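Local structure of zinc uptake regulation protein (Escherichia coli, 4MTD) at a contact of chain A with DNA. The protein represses the zinc-uptake genes znuACB, using zinc as cofactor to bind their operator DNA. Coordinates in Å, arbitrary orientation; residue numbers count along the deposited sequence, not the author numbering.

A contact of chain A with DNA. Residues 25, 27-28, 62. With nucleotides of chain B.
The guanidinium of Arg28 meets the DA10 phosphate at its edge, with OP1 of that phosphate in the guanidinium plane. C3' of the DA10 deoxyribose lies loosely over one face, toward the rim. This is a phosphate contact of the winged-helix DNA-binding domain of a Fur-family repressor. Arg28 NH1 donates a nearly straight hydrogen bond (168° at H) to DA10 OP1 at 3.0 Å, which is also a salt bridge. Arg28 NE makes a longer salt bridge to DT11 OP2, 3.8 Å away, so one arginine spans two successive phosphates. Its chain is extended from CG to NE and reaches along the DNA backbone. The three hydrogen bonds to DNA end on phosphate oxygens, which probably helps position the domain on the backbone. The amide of Gln27 serves the next phosphate. Gln27 NE2 donates a hydrogen bond to DA12 OP2 at 2.8 Å (163° at H), with the oxygen in the amide plane. CG stands anti to the backbone N (chi1 -176°), and the extended chain carries the amide past the DT11 phosphate. Gln27 OE1 only comes near DT11 O5', at 3.3 Å. Thr25 precedes helix 26-37 and donates from OG1 to DT11 OP1 at 2.5 Å. Thr25 OG1 also accepts a hydrogen bond from the backbone N of Arg28 at 3.3 Å, as a helix N-cap. Thr62, in helix 60-72, adds a methyl contact, CG2 to DA12 OP2 at 3.8 Å.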
ATOM      1  N   THR A  25       2.900   7.256  23.390  1.00 41.87           N
ATOM      2  CA  THR A  25       1.797   6.350  23.695  1.00 40.01           C
ATOM      3  C   THR A  25       2.301   4.961  24.057  1.00 40.69           C
ATOM      4  O   THR A  25       3.457   4.652  23.808  1.00 43.78           O
ATOM      5  CB  THR A  25       0.848   6.231  22.493  1.00 38.61           C
ATOM      6  OG1 THR A  25       1.561   5.704  21.365  1.00 36.72           O
ATOM      7  CG2 THR A  25       0.264   7.591  22.156  1.00 36.68           C
ATOM      8  N   GLN A  27       1.759   2.208  22.591  1.00 40.25           N
ATOM      9  CA  GLN A  27       2.163   1.513  21.384  1.00 39.49           C
ATOM     10  C   GLN A  27       3.547   1.975  20.979  1.00 39.39           C
ATOM     11  O   GLN A  27       4.397   1.158  20.621  1.00 40.43           O
ATOM     12  CB  GLN A  27       1.166   1.769  20.256  1.00 40.07           C
ATOM     13  CG  GLN A  27       1.451   1.004  18.971  1.00 40.70           C
ATOM     14  CD  GLN A  27       0.262   1.026  18.016  1.00 41.41           C
ATOM     15  OE1 GLN A  27      -0.003   2.031  17.352  1.00 43.18           O
ATOM     16  NE2 GLN A  27      -0.456  -0.080  17.946  1.00 40.09           N
ATOM     17  N   ARG A  28       3.775   3.283  21.037  1.00 39.00           N
ATOM     18  CA  ARG A  28       5.075   3.842  20.671  1.00 39.79           C
ATOM     19  C   ARG A  28       6.117   3.429  21.692  1.00 40.47           C
ATOM     20  O   ARG A  28       7.256   3.114  21.335  1.00 42.17           O
ATOM     21  CB  ARG A  28       5.008   5.362  20.544  1.00 38.93           C
ATOM     22  CG  ARG A  28       4.272   5.819  19.301  1.00 40.11           C
ATOM     23  CD  ARG A  28       3.771   7.240  19.451  1.00 41.91           C
ATOM     24  NE  ARG A  28       3.202   7.775  18.226  1.00 41.42           N
ATOM     25  CZ  ARG A  28       2.560   8.942  18.144  1.00 44.67           C
ATOM     26  NH1 ARG A  28       2.404   9.711  19.217  1.00 43.97           N
ATOM     27  NH2 ARG A  28       2.065   9.347  16.979  1.00 44.38           N
ATOM     28  N   THR A  62       0.967  -0.075  11.425  1.00 33.14           N
ATOM     29  CA  THR A  62       1.191   0.127  12.859  1.00 33.64           C
ATOM     30  C   THR A  62       2.668   0.373  13.142  1.00 34.29           C
ATOM     31  O   THR A  62       3.037   1.315  13.841  1.00 35.90           O
ATOM     32  CB  THR A  62       0.758  -1.083  13.698  1.00 33.68           C
ATOM     33  OG1 THR A  62      -0.417  -1.697  13.130  1.00 34.27           O
ATOM     34  CG2 THR A  62       0.486  -0.642  15.122  1.00 33.39           C
TER
ATOM     35  P    DA B  10      -0.605  12.188  18.050  1.00 46.58           P
ATOM     36  OP1  DA B  10       0.571  12.132  18.958  1.00 48.96           O
ATOM     37  OP2  DA B  10      -0.451  12.635  16.651  1.00 44.37           O
ATOM     38  O5'  DA B  10      -1.266  10.744  18.056  1.00 43.05           O
ATOM     39  C5'  DA B  10      -1.747  10.206  19.288  1.00 41.22           C
ATOM     40  C4'  DA B  10      -2.555   8.963  19.017  1.00 41.22           C
ATOM     41  O4'  DA B  10      -3.709   9.299  18.225  1.00 39.94           O
ATOM     42  C3'  DA B  10      -1.813   7.862  18.249  1.00 40.12           C
ATOM     43  O3'  DA B  10      -1.633   6.761  19.144  1.00 40.02           O
ATOM     44  C2'  DA B  10      -2.719   7.551  17.067  1.00 39.59           C
ATOM     45  C1'  DA B  10      -4.049   8.152  17.475  1.00 41.01           C
ATOM     46  N9   DA B  10      -4.906   8.574  16.365  1.00 41.44           N
ATOM     47  C8   DA B  10      -4.656   9.563  15.445  1.00 41.94           C
ATOM     48  N7   DA B  10      -5.615   9.719  14.564  1.00 42.56           N
ATOM     49  C5   DA B  10      -6.557   8.766  14.926  1.00 41.71           C
ATOM     50  C6   DA B  10      -7.810   8.423  14.386  1.00 41.82           C
ATOM     51  N6   DA B  10      -8.343   9.019  13.317  1.00 42.82           N
ATOM     52  N1   DA B  10      -8.504   7.433  14.987  1.00 40.15           N
ATOM     53  C2   DA B  10      -7.967   6.833  16.059  1.00 39.97           C
ATOM     54  N3   DA B  10      -6.804   7.072  16.662  1.00 42.28           N
ATOM     55  C4   DA B  10      -6.137   8.057  16.036  1.00 40.12           C
ATOM     56  P    DT B  11      -0.854   5.444  18.695  1.00 41.63           P
ATOM     57  OP1  DT B  11      -0.338   4.795  19.933  1.00 42.96           O
ATOM     58  OP2  DT B  11       0.075   5.795  17.592  1.00 39.86           O
ATOM     59  O5'  DT B  11      -2.015   4.533  18.100  1.00 39.10           O
ATOM     60  C5'  DT B  11      -3.154   4.175  18.913  1.00 37.19           C
ATOM     61  C4'  DT B  11      -4.233   3.542  18.065  1.00 35.91           C
ATOM     62  O4'  DT B  11      -4.702   4.475  17.062  1.00 34.46           O
ATOM     63  C3'  DT B  11      -3.814   2.273  17.309  1.00 34.92           C
ATOM     64  O3'  DT B  11      -4.491   1.155  17.896  1.00 34.48           O
ATOM     65  C2'  DT B  11      -4.209   2.544  15.861  1.00 35.88           C
ATOM     66  C1'  DT B  11      -5.175   3.712  15.967  1.00 35.77           C
ATOM     67  N1   DT B  11      -5.276   4.610  14.784  1.00 35.29           N
ATOM     68  C2   DT B  11      -6.457   4.611  14.073  1.00 33.57           C
ATOM     69  O2   DT B  11      -7.394   3.881  14.336  1.00 34.21           O
ATOM     70  N3   DT B  11      -6.489   5.487  13.018  1.00 33.35           N
ATOM     71  C4   DT B  11      -5.485   6.346  12.615  1.00 32.14           C
ATOM     72  O4   DT B  11      -5.655   7.070  11.640  1.00 32.94           O
ATOM     73  C5   DT B  11      -4.279   6.299  13.407  1.00 31.13           C
ATOM     74  C7   DT B  11      -3.139   7.194  13.039  1.00 30.25           C
ATOM     75  C6   DT B  11      -4.236   5.449  14.443  1.00 33.12           C
ATOM     76  P    DA B  12      -4.257  -0.340  17.361  1.00 36.51           P
ATOM     77  OP1  DA B  12      -4.527  -1.263  18.480  1.00 39.35           O
ATOM     78  OP2  DA B  12      -2.966  -0.405  16.644  1.00 32.41           O
ATOM     79  O5'  DA B  12      -5.420  -0.531  16.289  1.00 36.95           O
ATOM     80  C5'  DA B  12      -6.811  -0.473  16.659  1.00 35.47           C
ATOM     81  C4'  DA B  12      -7.670  -0.711  15.441  1.00 37.17           C
ATOM     82  O4'  DA B  12      -7.598   0.429  14.538  1.00 36.95           O
ATOM     83  C3'  DA B  12      -7.256  -1.930  14.613  1.00 37.68           C
ATOM     84  O3'  DA B  12      -8.395  -2.722  14.291  1.00 41.50           O
ATOM     85  C2'  DA B  12      -6.663  -1.330  13.351  1.00 37.59           C
ATOM     86  C1'  DA B  12      -7.468  -0.059  13.212  1.00 36.32           C
ATOM     87  N9   DA B  12      -6.849   0.988  12.401  1.00 34.69           N
ATOM     88  C8   DA B  12      -5.649   1.622  12.612  1.00 33.39           C
ATOM     89  N7   DA B  12      -5.367   2.531  11.712  1.00 30.72           N
ATOM     90  C5   DA B  12      -6.449   2.488  10.844  1.00 31.24           C
ATOM     91  C6   DA B  12      -6.751   3.204   9.676  1.00 31.82           C
ATOM     92  N6   DA B  12      -5.963   4.154   9.168  1.00 30.80           N
ATOM     93  N1   DA B  12      -7.905   2.909   9.038  1.00 33.78           N
ATOM     94  C2   DA B  12      -8.692   1.955   9.549  1.00 32.48           C
ATOM     95  N3   DA B  12      -8.521   1.221  10.645  1.00 32.04           N
ATOM     96  C4   DA B  12      -7.366   1.539  11.254  1.00 31.22           C
TER